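Local structure of hydrogenase-specific maturation endopeptidase (Thermococcus kodakarensis, 5IJA) at residues N45-E50 against D104-R109; L4-G9 against E51-I56; H71-E76 against E111-G116; I55-L60 against S87-G92. The protein probably acts as an endopeptidase that trims the large subunit of a [NiFe] hydrogenase during its maturation. One frame throughout, in Å; residues are numbered along the deposited sequence.

Overall arrangement
Interactions 2, 3 and 4 share one mixed five-stranded sheet, while interaction 1 lies at one end, where the 45-50 loop meets helix 105-109. Strand 52-59 carries interaction 2 and continues into interaction 4, their centres about 11 Å apart. Strand 111-118, its neighbour, carries interaction 3, about 10 Å from interaction 2. Interaction 1 touches interaction 2 through Tyr47, yet lies about 20 Å from interaction 4, centre to centre. Along the chain interaction 2 closes before interaction 3 opens, interaction 4 starts on the strand where interaction 2 ends, and the segments of interaction 1 alternate with those of 2 and 3. The probable metal-binding corner, at interaction 4, is thus far from interaction 1.

Interaction 1: residues N45-E50 against D104-R109; sequences NHYNGE and DERLKR
Tyr47 lays one face of its ring against Leu107, whose CD1 sits 4.0 Å from the ring centroid, 17° off the normal, in a CH-pi contact. The opposite face is taken by the loop itself, with Gly49 N above the ring centre. With CG anti to the backbone N (chi1 -177°), the ring leaves the loop toward the helix, and Asp104 OD2 meets its edge 3.4 Å from Tyr47 CD2. Tyr47 OH reaches back to its own loop and donates to Glu50 O at 2.6 Å. Asp104 is the N-cap of helix 105-109: its OD1 accepts from Arg106 N at 3.1 Å. The same carboxylate is gripped side-on by Arg106, NE to OD1 at 3.0 Å and NH2 to OD2 at 2.9 Å, both through syn lone pairs and close to the guanidinium plane. Held flat in this way, the guanidinium turns one face to the loop, with Gly49 CA 3.4 Å from Arg106 NH1, and stands 80° from the plane of the Tyr47 ring. A CB on Gly49 would run into NH1. One water bridges the segments, accepting from Arg106 NH2 and donating to Tyr47 O.

Interaction 2: residues L4-G9 against E51-I56; sequences LILALG and ERIVII
Leu4 and Leu6 on one strand exchange backbone hydrogen bonds with Arg52, Val54 and Ile56 on the other, and Leu8 adds a last one. Leu4 N donates to Arg52 O at 2.9 Å and Leu4 O accepts from Val54 N at 2.8 Å. Leu6 N donates to Val54 O, Leu6 O accepts from Ile56 N, and Leu8 N closes the ladder by donating to Ile56 O at 3.0 Å. The strands run parallel, 20° apart, as two inner strands of the mixed sheet of the phosphorylase/hydrolase-like fold. CA-H groups of Ile5, Ile53 and Ile55 add weak contacts to three of the carbonyl oxygens that already accept an N-H.

The side chains alternate between two faces. Leu4, Leu6, Ile53 and Ile55 share one. There Ile53 works with two arms: CD1 lies 3.7 Å from Leu4 CB, the two side chains pointing the same way, while CG2, anti to the backbone N, meets Leu6 CD1 at 3.7 Å. An alanine in place of Ile53 would probably open a gap beside Leu4 and Leu6 and deprive the Tyr47 ring of the CD1 methyl it packs on. Farther along, Leu8 CD1 rests 3.8 Å from Ile55 CG2. On the other face Ile5 CG1 lies alongside Val54 CB, and Ile5 CG2 meets Ile56 CD1 at 4.1 Å; helix 18-28 covers this side through Leu20, Ala22 and Leu26. Between these two strands polar cohesion is confined to the backbone, and both buried faces are joined by branched aliphatic groups through close packing alone.

Interaction 3: residues H71-E76 against E111-G116; sequences HFSGEE and EIHFIG
His71 and His113 are brought together by different first torsions: CG of His71 is anti to its backbone N (chi1 171°), whereas CG of His113 is anti to its carbonyl carbon (chi1 -72°). The rings meet rim to rim, with planes 38° apart, and His71 NE2 and His113 ND1 form a nearly straight hydrogen bond of 2.9 Å. At the other nitrogen, His113 NE2 donates to Glu111 OE2 at 2.7 Å; the donor lies above the carboxylate plane, yet the oxygen stays close to the plane of the imidazole. Two bonds at opposite nitrogens thus fix the rotation of the His113 ring. Ser73 CB covers one face of it, 3.7 Å from the ring centroid, offset toward ND1 and CE1.

Beneath the side chains the backbones are paired closely. Phe72 and Phe114 form a hydrogen-bonded pair, Phe72 N giving to Phe114 O at 2.9 Å and Phe114 N to Phe72 O at 2.7 Å, and Gly74 N adds a bond to Ile112 O at 3.0 Å. The rings of Phe72 and Phe114 lie on the opposite face from the histidines, touching loosely at Phe72 CD2 and Phe114 CD1, where Ile77 of helix 76-80 packs on both. On the histidine side, Leu146 of helix 130-146 rests on His71 and His113. A type II' turn from Ser73 to Glu76 leads the chain out of the strand. The arrangement is that of an antiparallel edge strand, 69-73, added to an otherwise parallel sheet between helices on both faces; with the strand order 2-1-3-5-4, this is the phosphorylase/hydrolase-like fold.

Interaction 4: residues I55-L60 against S87-G92; sequences IIDAIL and SAHFMG
Asp57 and His89 meet where strand 52-59 reaches the start of helix 88-103, a corner that probably corresponds to the metal-binding site of the Escherichia coli homologue, although no metal is modelled here. Asp57 CG is anti to the backbone N (chi1 -164°), directed at the helix. Its OD1 comes 3.0 Å from His89 CD2, with carboxylate and imidazole planes 65° apart. This is a contact of carbon with oxygen; OD1 is buried and finds no polar partner in the model. OD2 lies near Phe90 N, but that bond is weak and doubtful. The arrangement fits the family pattern of an aspartate near a strand end, a histidine in the first helical turn and a further acidic residue: His89 NE2 is hydrogen-bonded to Asp16. An alanine at Asp57 would take away the carboxylate beside His89 CD2 and, if a metal binds here as in the homologue, would probably cost it a ligand. Beside this polar corner, Ile55 CD1 presses on Phe90 CE1 at 3.3 Å, the side chains crossing at about a right angle, and Ile59 CG2 packs at 3.7 Å against CB of Ser87, the N-cap residue of the helix.

Interaction 1: residues N45-E50 against D104-R109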
loop_
_atom_site.group_PDB
_atom_site.type_symbol
_atom_site.label_atom_id
_atom_site.label_comp_id
_atom_site.label_asym_id
_atom_site.label_seq_id
_atom_site.Cartn_x
_atom_site.Cartn_y
_atom_site.Cartn_z
ATOM N N ASN A 45 -16.700 4.912 1.298
ATOM C CA ASN A 45 -17.148 6.156 0.690
ATOM C C ASN A 45 -16.459 6.497 -0.630
ATOM O O ASN A 45 -16.900 7.392 -1.357
ATOM C CB ASN A 45 -16.951 7.313 1.673
ATOM C CG ASN A 45 -17.865 7.215 2.870
ATOM O OD1 ASN A 45 -19.041 6.881 2.730
ATOM N ND2 ASN A 45 -17.335 7.502 4.055
ATOM N N HIS A 46 -15.383 5.790 -0.952
ATOM C CA HIS A 46 -14.534 6.213 -2.057
ATOM C C HIS A 46 -14.584 5.299 -3.289
ATOM O O HIS A 46 -14.458 5.760 -4.424
ATOM C CB HIS A 46 -13.089 6.322 -1.565
ATOM C CG HIS A 46 -12.154 6.924 -2.571
ATOM N ND1 HIS A 46 -11.957 8.284 -2.685
ATOM C CD2 HIS A 46 -11.372 6.351 -3.516
ATOM C CE1 HIS A 46 -11.087 8.523 -3.650
ATOM N NE2 HIS A 46 -10.723 7.368 -4.176
ATOM N N TYR A 47 -14.732 4.000 -3.061
ATOM C CA TYR A 47 -14.650 3.029 -4.151
ATOM C C TYR A 47 -15.698 3.301 -5.225
ATOM O O TYR A 47 -16.853 3.585 -4.909
ATOM C CB TYR A 47 -14.823 1.609 -3.615
ATOM C CG TYR A 47 -14.665 0.559 -4.699
ATOM C CD1 TYR A 47 -13.451 0.388 -5.351
ATOM C CD2 TYR A 47 -15.722 -0.270 -5.051
ATOM C CE1 TYR A 47 -13.299 -0.560 -6.350
ATOM C CE2 TYR A 47 -15.582 -1.224 -6.050
ATOM C CZ TYR A 47 -14.369 -1.369 -6.685
ATOM O OH TYR A 47 -14.217 -2.317 -7.673
ATOM N N ASN A 48 -15.290 3.213 -6.486
ATOM C CA ASN A 48 -16.179 3.500 -7.612
ATOM C C ASN A 48 -16.073 2.451 -8.715
ATOM O O ASN A 48 -16.122 2.772 -9.908
ATOM C CB ASN A 48 -15.872 4.893 -8.177
ATOM C CG ASN A 48 -16.946 5.391 -9.146
ATOM O OD1 ASN A 48 -18.140 5.153 -8.953
ATOM N ND2 ASN A 48 -16.515 6.076 -10.197
ATOM N N GLY A 49 -15.903 1.192 -8.322
ATOM C CA GLY A 49 -15.916 0.097 -9.287
ATOM C C GLY A 49 -14.599 -0.166 -10.000
ATOM O O GLY A 49 -14.557 -0.916 -10.988
ATOM N N GLU A 50 -13.517 0.428 -9.498
ATOM C CA GLU A 50 -12.204 0.278 -10.122
ATOM C C GLU A 50 -11.860 -1.194 -10.205
ATOM O O GLU A 50 -12.174 -1.953 -9.296
ATOM C CB GLU A 50 -11.116 1.035 -9.352
ATOM C CG GLU A 50 -11.186 2.548 -9.445
ATOM C CD GLU A 50 -12.249 3.173 -8.564
ATOM O OE1 GLU A 50 -12.864 2.479 -7.724
ATOM O OE2 GLU A 50 -12.472 4.391 -8.707
ATOM N N ASP A 104 -19.684 -5.766 -2.238
ATOM C CA ASP A 104 -19.542 -5.204 -3.574
ATOM C C ASP A 104 -18.779 -6.192 -4.455
ATOM O O ASP A 104 -17.570 -6.362 -4.308
ATOM C CB ASP A 104 -18.835 -3.838 -3.494
ATOM C CG ASP A 104 -18.869 -3.056 -4.811
ATOM O OD1 ASP A 104 -19.009 -3.666 -5.893
ATOM O OD2 ASP A 104 -18.723 -1.811 -4.766
ATOM N N GLU A 105 -19.497 -6.866 -5.351
ATOM C CA GLU A 105 -18.889 -7.878 -6.219
ATOM C C GLU A 105 -17.763 -7.331 -7.076
ATOM O O GLU A 105 -16.864 -8.077 -7.462
ATOM C CB GLU A 105 -19.943 -8.512 -7.138
ATOM C CG GLU A 105 -20.579 -9.795 -6.596
ATOM C CD GLU A 105 -19.584 -10.944 -6.440
ATOM O OE1 GLU A 105 -18.613 -11.021 -7.227
ATOM O OE2 GLU A 105 -19.779 -11.778 -5.530
ATOM N N ARG A 106 -17.797 -6.040 -7.390
ATOM C CA ARG A 106 -16.745 -5.477 -8.225
ATOM C C ARG A 106 -15.443 -5.438 -7.457
ATOM O O ARG A 106 -14.375 -5.683 -8.024
ATOM C CB ARG A 106 -17.095 -4.063 -8.710
ATOM C CG ARG A 106 -18.419 -3.968 -9.455
ATOM C CD ARG A 106 -18.830 -2.518 -9.617
ATOM N NE ARG A 106 -19.000 -1.876 -8.322
ATOM C CZ ARG A 106 -19.244 -0.584 -8.164
ATOM N NH1 ARG A 106 -19.356 0.202 -9.236
ATOM N NH2 ARG A 106 -19.376 -0.082 -6.944
ATOM N N LEU A 107 -15.546 -5.108 -6.169
ATOM C CA LEU A 107 -14.378 -5.042 -5.303
ATOM C C LEU A 107 -13.845 -6.435 -5.070
ATOM O O LEU A 107 -12.629 -6.663 -5.065
ATOM C CB LEU A 107 -14.711 -4.380 -3.976
ATOM C CG LEU A 107 -13.504 -4.118 -3.067
ATOM C CD1 LEU A 107 -12.524 -3.198 -3.728
ATOM C CD2 LEU A 107 -13.977 -3.508 -1.751
ATOM N N LYS A 108 -14.765 -7.369 -4.881
ATOM C CA LYS A 108 -14.392 -8.767 -4.652
ATOM C C LYS A 108 -13.601 -9.326 -5.833
ATOM O O LYS A 108 -12.634 -10.062 -5.631
ATOM C CB LYS A 108 -15.638 -9.614 -4.396
ATOM C CG LYS A 108 -15.326 -11.069 -4.012
ATOM C CD LYS A 108 -16.370 -11.619 -3.075
ATOM C CE LYS A 108 -17.144 -12.744 -3.721
ATOM N NZ LYS A 108 -17.877 -13.539 -2.692
ATOM N N ARG A 109 -13.999 -8.965 -7.053
ATOM C CA ARG A 109 -13.367 -9.501 -8.267
ATOM C C ARG A 109 -12.195 -8.649 -8.771
ATOM O O ARG A 109 -11.525 -9.013 -9.743
ATOM C CB ARG A 109 -14.411 -9.645 -9.381
HETATM O O HOH W 1 -19.556 2.348 -5.672
#

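Interaction 2: residues L4-G9 against E51-I56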
loop_
_atom_site.group_PDB
_atom_site.type_symbol
_atom_site.label_atom_id
_atom_site.label_comp_id
_atom_site.label_asym_id
_atom_site.label_seq_id
_atom_site.Cartn_x
_atom_site.Cartn_y
_atom_site.Cartn_z
ATOM N N LEU A 4 -7.389 2.087 -8.715
ATOM C CA LEU A 4 -7.431 2.845 -7.464
ATOM C C LEU A 4 -6.207 2.517 -6.622
ATOM O O LEU A 4 -5.866 1.349 -6.457
ATOM C CB LEU A 4 -8.706 2.533 -6.679
ATOM C CG LEU A 4 -8.844 3.060 -5.245
ATOM C CD1 LEU A 4 -8.765 4.589 -5.158
ATOM C CD2 LEU A 4 -10.137 2.575 -4.644
ATOM N N ILE A 5 -5.536 3.540 -6.109
ATOM C CA ILE A 5 -4.361 3.328 -5.264
ATOM C C ILE A 5 -4.742 3.552 -3.807
ATOM O O ILE A 5 -5.352 4.559 -3.481
ATOM C CB ILE A 5 -3.217 4.259 -5.686
ATOM C CG1 ILE A 5 -2.747 3.879 -7.103
ATOM C CG2 ILE A 5 -2.081 4.213 -4.686
ATOM C CD1 ILE A 5 -1.890 4.922 -7.760
ATOM N N LEU A 6 -4.431 2.583 -2.948
ATOM C CA LEU A 6 -4.684 2.691 -1.518
ATOM C C LEU A 6 -3.365 2.868 -0.790
ATOM O O LEU A 6 -2.542 1.967 -0.795
ATOM C CB LEU A 6 -5.392 1.449 -0.982
ATOM C CG LEU A 6 -6.700 1.039 -1.648
ATOM C CD1 LEU A 6 -7.306 -0.141 -0.894
ATOM C CD2 LEU A 6 -7.652 2.220 -1.709
ATOM N N ALA A 7 -3.162 4.027 -0.172
ATOM C CA ALA A 7 -1.934 4.264 0.571
ATOM C C ALA A 7 -2.176 4.007 2.043
ATOM O O ALA A 7 -3.076 4.609 2.629
ATOM C CB ALA A 7 -1.442 5.686 0.351
ATOM N N LEU A 8 -1.354 3.141 2.630
ATOM C CA LEU A 8 -1.489 2.728 4.023
ATOM C C LEU A 8 -0.287 3.214 4.792
ATOM O O LEU A 8 0.759 3.473 4.204
ATOM C CB LEU A 8 -1.577 1.199 4.177
ATOM C CG LEU A 8 -2.437 0.320 3.263
ATOM C CD1 LEU A 8 -2.670 -1.054 3.871
ATOM C CD2 LEU A 8 -3.742 0.979 2.921
ATOM N N GLY A 9 -0.428 3.304 6.112
ATOM C CA GLY A 9 0.690 3.644 6.971
ATOM C C GLY A 9 0.360 4.710 7.999
ATOM O O GLY A 9 -0.766 5.200 8.082
ATOM N N GLU A 51 -11.251 -1.599 -11.321
ATOM C CA GLU A 51 -11.026 -3.014 -11.581
ATOM C C GLU A 51 -9.662 -3.483 -11.090
ATOM O O GLU A 51 -9.400 -4.683 -11.057
ATOM C CB GLU A 51 -11.160 -3.313 -13.082
ATOM C CG GLU A 51 -12.529 -2.952 -13.685
ATOM C CD GLU A 51 -12.522 -1.633 -14.458
ATOM O OE1 GLU A 51 -11.834 -0.674 -14.035
ATOM O OE2 GLU A 51 -13.202 -1.560 -15.504
ATOM N N ARG A 52 -8.796 -2.527 -10.756
ATOM C CA ARG A 52 -7.473 -2.815 -10.224
ATOM C C ARG A 52 -7.260 -1.961 -8.988
ATOM O O ARG A 52 -7.581 -0.769 -8.994
ATOM C CB ARG A 52 -6.383 -2.538 -11.253
ATOM C CG ARG A 52 -4.970 -2.924 -10.795
ATOM C CD ARG A 52 -3.976 -2.755 -11.947
ATOM N NE ARG A 52 -4.321 -3.657 -13.050
ATOM C CZ ARG A 52 -3.922 -3.500 -14.311
ATOM N NH1 ARG A 52 -3.164 -2.468 -14.651
ATOM N NH2 ARG A 52 -4.294 -4.371 -15.239
ATOM N N ILE A 53 -6.781 -2.591 -7.922
ATOM C CA ILE A 53 -6.448 -1.886 -6.671
ATOM C C ILE A 53 -4.965 -2.054 -6.370
ATOM O O ILE A 53 -4.467 -3.178 -6.307
ATOM C CB ILE A 53 -7.239 -2.440 -5.481
ATOM C CG1 ILE A 53 -8.750 -2.409 -5.742
ATOM C CG2 ILE A 53 -6.904 -1.688 -4.204
ATOM C CD1 ILE A 53 -9.309 -1.046 -5.946
ATOM N N VAL A 54 -4.258 -0.956 -6.142
ATOM C CA VAL A 54 -2.839 -1.035 -5.852
ATOM C C VAL A 54 -2.594 -0.540 -4.432
ATOM O O VAL A 54 -2.750 0.646 -4.160
ATOM C CB VAL A 54 -2.040 -0.190 -6.822
ATOM C CG1 VAL A 54 -0.590 -0.174 -6.410
ATOM C CG2 VAL A 54 -2.226 -0.725 -8.245
ATOM N N ILE A 55 -2.223 -1.449 -3.539
ATOM C CA ILE A 55 -1.992 -1.112 -2.129
ATOM C C ILE A 55 -0.520 -0.807 -1.922
ATOM O O ILE A 55 0.330 -1.563 -2.369
ATOM C CB ILE A 55 -2.447 -2.268 -1.228
ATOM C CG1 ILE A 55 -3.950 -2.443 -1.365
ATOM C CG2 ILE A 55 -2.087 -2.026 0.237
ATOM C CD1 ILE A 55 -4.416 -3.782 -0.879
ATOM N N ILE A 56 -0.211 0.301 -1.283
ATOM C CA ILE A 56 1.159 0.663 -1.010
ATOM C C ILE A 56 1.337 0.832 0.484
ATOM O O ILE A 56 0.621 1.547 1.100
ATOM C CB ILE A 56 1.600 1.948 -1.726
ATOM C CG1 ILE A 56 1.238 1.931 -3.195
ATOM C CG2 ILE A 56 3.090 2.126 -1.610
ATOM C CD1 ILE A 56 1.793 3.079 -3.978
#

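Interaction 3: residues H71-E76 against E111-G116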
loop_
_atom_site.group_PDB
_atom_site.type_symbol
_atom_site.label_atom_id
_atom_site.label_comp_id
_atom_site.label_asym_id
_atom_site.label_seq_id
_atom_site.Cartn_x
_atom_site.Cartn_y
_atom_site.Cartn_z
ATOM N N HIS A 71 6.692 -6.405 -4.644
ATOM C CA HIS A 71 5.453 -6.254 -5.407
ATOM C C HIS A 71 4.824 -7.610 -5.637
ATOM O O HIS A 71 5.345 -8.417 -6.401
ATOM C CB HIS A 71 5.710 -5.556 -6.746
ATOM C CG HIS A 71 4.534 -5.558 -7.675
ATOM N ND1 HIS A 71 4.666 -5.376 -9.035
ATOM C CD2 HIS A 71 3.205 -5.694 -7.443
ATOM C CE1 HIS A 71 3.473 -5.422 -9.604
ATOM N NE2 HIS A 71 2.569 -5.613 -8.658
ATOM N N PHE A 72 3.695 -7.852 -4.977
ATOM C CA PHE A 72 2.959 -9.094 -5.135
ATOM C C PHE A 72 1.554 -8.803 -5.637
ATOM O O PHE A 72 1.046 -7.686 -5.485
ATOM C CB PHE A 72 2.893 -9.853 -3.809
ATOM C CG PHE A 72 4.212 -9.978 -3.114
ATOM C CD1 PHE A 72 5.307 -10.521 -3.768
ATOM C CD2 PHE A 72 4.361 -9.548 -1.804
ATOM C CE1 PHE A 72 6.522 -10.634 -3.126
ATOM C CE2 PHE A 72 5.570 -9.656 -1.155
ATOM C CZ PHE A 72 6.655 -10.201 -1.816
ATOM N N SER A 73 0.907 -9.801 -6.225
ATOM C CA SER A 73 -0.479 -9.618 -6.632
ATOM C C SER A 73 -1.288 -10.894 -6.517
ATOM O O SER A 73 -0.740 -11.995 -6.558
ATOM C CB SER A 73 -0.554 -9.085 -8.064
ATOM O OG SER A 73 -0.175 -10.080 -8.989
ATOM N N GLY A 74 -2.602 -10.736 -6.378
ATOM C CA GLY A 74 -3.496 -11.883 -6.334
ATOM C C GLY A 74 -3.314 -12.713 -5.074
ATOM O O GLY A 74 -3.000 -12.177 -4.001
ATOM N N GLU A 75 -3.519 -14.024 -5.195
ATOM C CA GLU A 75 -3.444 -14.914 -4.038
ATOM C C GLU A 75 -2.039 -14.906 -3.431
ATOM O O GLU A 75 -1.864 -15.132 -2.237
ATOM C CB GLU A 75 -3.854 -16.332 -4.435
ATOM N N GLU A 76 -1.049 -14.607 -4.269
ATOM C CA GLU A 76 0.348 -14.510 -3.855
ATOM C C GLU A 76 0.553 -13.561 -2.677
ATOM O O GLU A 76 1.432 -13.780 -1.852
ATOM C CB GLU A 76 1.210 -14.052 -5.043
ATOM C CG GLU A 76 2.726 -14.115 -4.815
ATOM C CD GLU A 76 3.519 -13.349 -5.873
ATOM O OE1 GLU A 76 2.984 -12.365 -6.437
ATOM O OE2 GLU A 76 4.681 -13.730 -6.142
ATOM N N GLU A 111 -8.618 -6.785 -9.352
ATOM C CA GLU A 111 -7.236 -7.249 -9.349
ATOM C C GLU A 111 -6.458 -6.522 -8.259
ATOM O O GLU A 111 -6.364 -5.302 -8.292
ATOM C CB GLU A 111 -6.599 -7.001 -10.713
ATOM C CG GLU A 111 -5.199 -7.543 -10.880
ATOM C CD GLU A 111 -4.653 -7.233 -12.261
ATOM O OE1 GLU A 111 -5.467 -6.968 -13.175
ATOM O OE2 GLU A 111 -3.419 -7.234 -12.433
ATOM N N ILE A 112 -5.912 -7.260 -7.298
ATOM C CA ILE A 112 -5.231 -6.621 -6.177
ATOM C C ILE A 112 -3.717 -6.738 -6.287
ATOM O O ILE A 112 -3.189 -7.818 -6.517
ATOM C CB ILE A 112 -5.646 -7.225 -4.827
ATOM C CG1 ILE A 112 -7.167 -7.379 -4.737
ATOM C CG2 ILE A 112 -5.082 -6.372 -3.671
ATOM C CD1 ILE A 112 -7.937 -6.079 -4.824
ATOM N N HIS A 113 -3.034 -5.614 -6.088
ATOM C CA HIS A 113 -1.581 -5.538 -6.094
ATOM C C HIS A 113 -1.094 -4.961 -4.783
ATOM O O HIS A 113 -1.748 -4.083 -4.210
ATOM C CB HIS A 113 -1.097 -4.651 -7.253
ATOM C CG HIS A 113 -1.259 -5.275 -8.600
ATOM N ND1 HIS A 113 -0.220 -5.892 -9.259
ATOM C CD2 HIS A 113 -2.337 -5.383 -9.411
ATOM C CE1 HIS A 113 -0.650 -6.360 -10.415
ATOM N NE2 HIS A 113 -1.928 -6.055 -10.539
ATOM N N PHE A 114 0.051 -5.440 -4.310
ATOM C CA PHE A 114 0.620 -4.983 -3.042
ATOM C C PHE A 114 2.042 -4.549 -3.314
ATOM O O PHE A 114 2.855 -5.319 -3.809
ATOM C CB PHE A 114 0.594 -6.089 -1.960
ATOM C CG PHE A 114 1.181 -5.667 -0.649
ATOM C CD1 PHE A 114 2.541 -5.810 -0.403
ATOM C CD2 PHE A 114 0.383 -5.116 0.343
ATOM C CE1 PHE A 114 3.092 -5.396 0.803
ATOM C CE2 PHE A 114 0.932 -4.701 1.565
ATOM C CZ PHE A 114 2.289 -4.849 1.791
ATOM N N ILE A 115 2.340 -3.303 -2.966
ATOM C CA ILE A 115 3.693 -2.789 -3.033
ATOM C C ILE A 115 4.149 -2.502 -1.618
ATOM O O ILE A 115 3.532 -1.691 -0.915
ATOM C CB ILE A 115 3.768 -1.508 -3.872
ATOM C CG1 ILE A 115 3.157 -1.761 -5.250
ATOM C CG2 ILE A 115 5.224 -1.041 -3.981
ATOM C CD1 ILE A 115 3.051 -0.471 -6.119
ATOM N N GLY A 116 5.203 -3.189 -1.185
ATOM C CA GLY A 116 5.727 -3.007 0.156
ATOM C C GLY A 116 7.088 -2.333 0.152
ATOM O O GLY A 116 7.975 -2.711 -0.616
#

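Interaction 4: residues I55-L60 against S87-G92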
loop_
_atom_site.group_PDB
_atom_site.type_symbol
_atom_site.label_atom_id
_atom_site.label_comp_id
_atom_site.label_asym_id
_atom_site.label_seq_id
_atom_site.Cartn_x
_atom_site.Cartn_y
_atom_site.Cartn_z
ATOM N N ILE A 55 -2.223 -1.449 -3.539
ATOM C CA ILE A 55 -1.992 -1.112 -2.129
ATOM C C ILE A 55 -0.520 -0.807 -1.922
ATOM O O ILE A 55 0.330 -1.563 -2.369
ATOM C CB ILE A 55 -2.447 -2.268 -1.228
ATOM C CG1 ILE A 55 -3.950 -2.443 -1.365
ATOM C CG2 ILE A 55 -2.087 -2.026 0.237
ATOM C CD1 ILE A 55 -4.416 -3.782 -0.879
ATOM N N ILE A 56 -0.211 0.301 -1.283
ATOM C CA ILE A 56 1.159 0.663 -1.010
ATOM C C ILE A 56 1.337 0.832 0.484
ATOM O O ILE A 56 0.621 1.547 1.100
ATOM C CB ILE A 56 1.600 1.948 -1.726
ATOM C CG1 ILE A 56 1.238 1.931 -3.195
ATOM C CG2 ILE A 56 3.090 2.126 -1.610
ATOM C CD1 ILE A 56 1.793 3.079 -3.978
ATOM N N ASP A 57 2.312 0.136 1.032
ATOM C CA ASP A 57 2.513 0.065 2.454
ATOM C C ASP A 57 3.967 -0.016 2.878
ATOM O O ASP A 57 4.781 -0.533 2.178
ATOM C CB ASP A 57 1.770 -1.149 2.980
ATOM C CG ASP A 57 1.574 -1.125 4.478
ATOM O OD1 ASP A 57 1.852 -0.121 5.112
ATOM O OD2 ASP A 57 1.141 -2.134 5.011
ATOM N N ALA A 58 4.248 0.488 4.070
ATOM C CA ALA A 58 5.517 0.241 4.754
ATOM C C ALA A 58 5.513 -1.160 5.346
ATOM O O ALA A 58 4.507 -1.589 5.905
ATOM C CB ALA A 58 5.745 1.273 5.837
ATOM N N ILE A 59 6.624 -1.884 5.219
ATOM C CA ILE A 59 6.701 -3.248 5.731
ATOM C C ILE A 59 8.003 -3.509 6.484
ATOM O O ILE A 59 8.964 -2.766 6.342
ATOM C CB ILE A 59 6.589 -4.299 4.613
ATOM C CG1 ILE A 59 7.823 -4.247 3.704
ATOM C CG2 ILE A 59 5.273 -4.136 3.848
ATOM C CD1 ILE A 59 7.941 -5.403 2.744
ATOM N N LEU A 60 8.010 -4.565 7.292
ATOM C CA LEU A 60 9.231 -5.037 7.935
ATOM C C LEU A 60 9.608 -6.382 7.357
ATOM O O LEU A 60 8.781 -7.286 7.250
ATOM C CB LEU A 60 9.070 -5.144 9.458
ATOM C CG LEU A 60 8.818 -3.848 10.238
ATOM C CD1 LEU A 60 8.789 -4.095 11.743
ATOM C CD2 LEU A 60 9.854 -2.791 9.889
ATOM N N SER A 87 3.430 -6.245 7.267
ATOM C CA SER A 87 2.833 -4.940 7.363
ATOM C C SER A 87 1.712 -5.047 8.306
ATOM O O SER A 87 0.675 -5.591 8.010
ATOM C CB SER A 87 2.334 -4.449 6.041
ATOM O OG SER A 87 1.383 -5.292 5.547
ATOM N N ALA A 88 1.901 -4.400 9.431
ATOM C CA ALA A 88 0.900 -4.352 10.456
ATOM C C ALA A 88 -0.300 -3.701 9.813
ATOM O O ALA A 88 -1.419 -4.034 10.131
ATOM C CB ALA A 88 1.387 -3.527 11.629
ATOM N N HIS A 89 -0.032 -2.731 8.952
ATOM C CA HIS A 89 -1.077 -1.947 8.387
ATOM C C HIS A 89 -2.022 -2.690 7.481
ATOM O O HIS A 89 -3.188 -2.656 7.704
ATOM C CB HIS A 89 -0.461 -0.842 7.586
ATOM C CG HIS A 89 0.575 -0.065 8.307
ATOM N ND1 HIS A 89 0.271 0.833 9.293
ATOM C CD2 HIS A 89 1.911 -0.005 8.145
ATOM C CE1 HIS A 89 1.378 1.394 9.730
ATOM N NE2 HIS A 89 2.385 0.899 9.050
ATOM N N PHE A 90 -1.523 -3.436 6.523
ATOM C CA PHE A 90 -2.424 -4.152 5.660
ATOM C C PHE A 90 -3.118 -5.185 6.504
ATOM O O PHE A 90 -4.283 -5.392 6.374
ATOM C CB PHE A 90 -1.754 -4.756 4.444
ATOM C CG PHE A 90 -2.715 -5.327 3.460
ATOM C CD1 PHE A 90 -3.781 -4.597 3.025
ATOM C CD2 PHE A 90 -2.576 -6.594 3.013
ATOM C CE1 PHE A 90 -4.673 -5.116 2.142
ATOM C CE2 PHE A 90 -3.464 -7.132 2.131
ATOM C CZ PHE A 90 -4.506 -6.386 1.687
ATOM N N MET A 91 -2.378 -5.812 7.399
ATOM C CA MET A 91 -2.961 -6.805 8.301
ATOM C C MET A 91 -4.168 -6.240 9.052
ATOM O O MET A 91 -5.149 -6.944 9.283
ATOM C CB MET A 91 -1.919 -7.311 9.304
ATOM C CG MET A 91 -0.799 -8.123 8.689
ATOM S SD MET A 91 -1.356 -9.522 7.721
ATOM C CE MET A 91 -2.309 -10.415 8.942
ATOM N N GLY A 92 -4.094 -4.965 9.408
ATOM C CA GLY A 92 -5.177 -4.302 10.109
ATOM C C GLY A 92 -6.355 -3.985 9.211
ATOM O O GLY A 92 -7.435 -3.642 9.696
#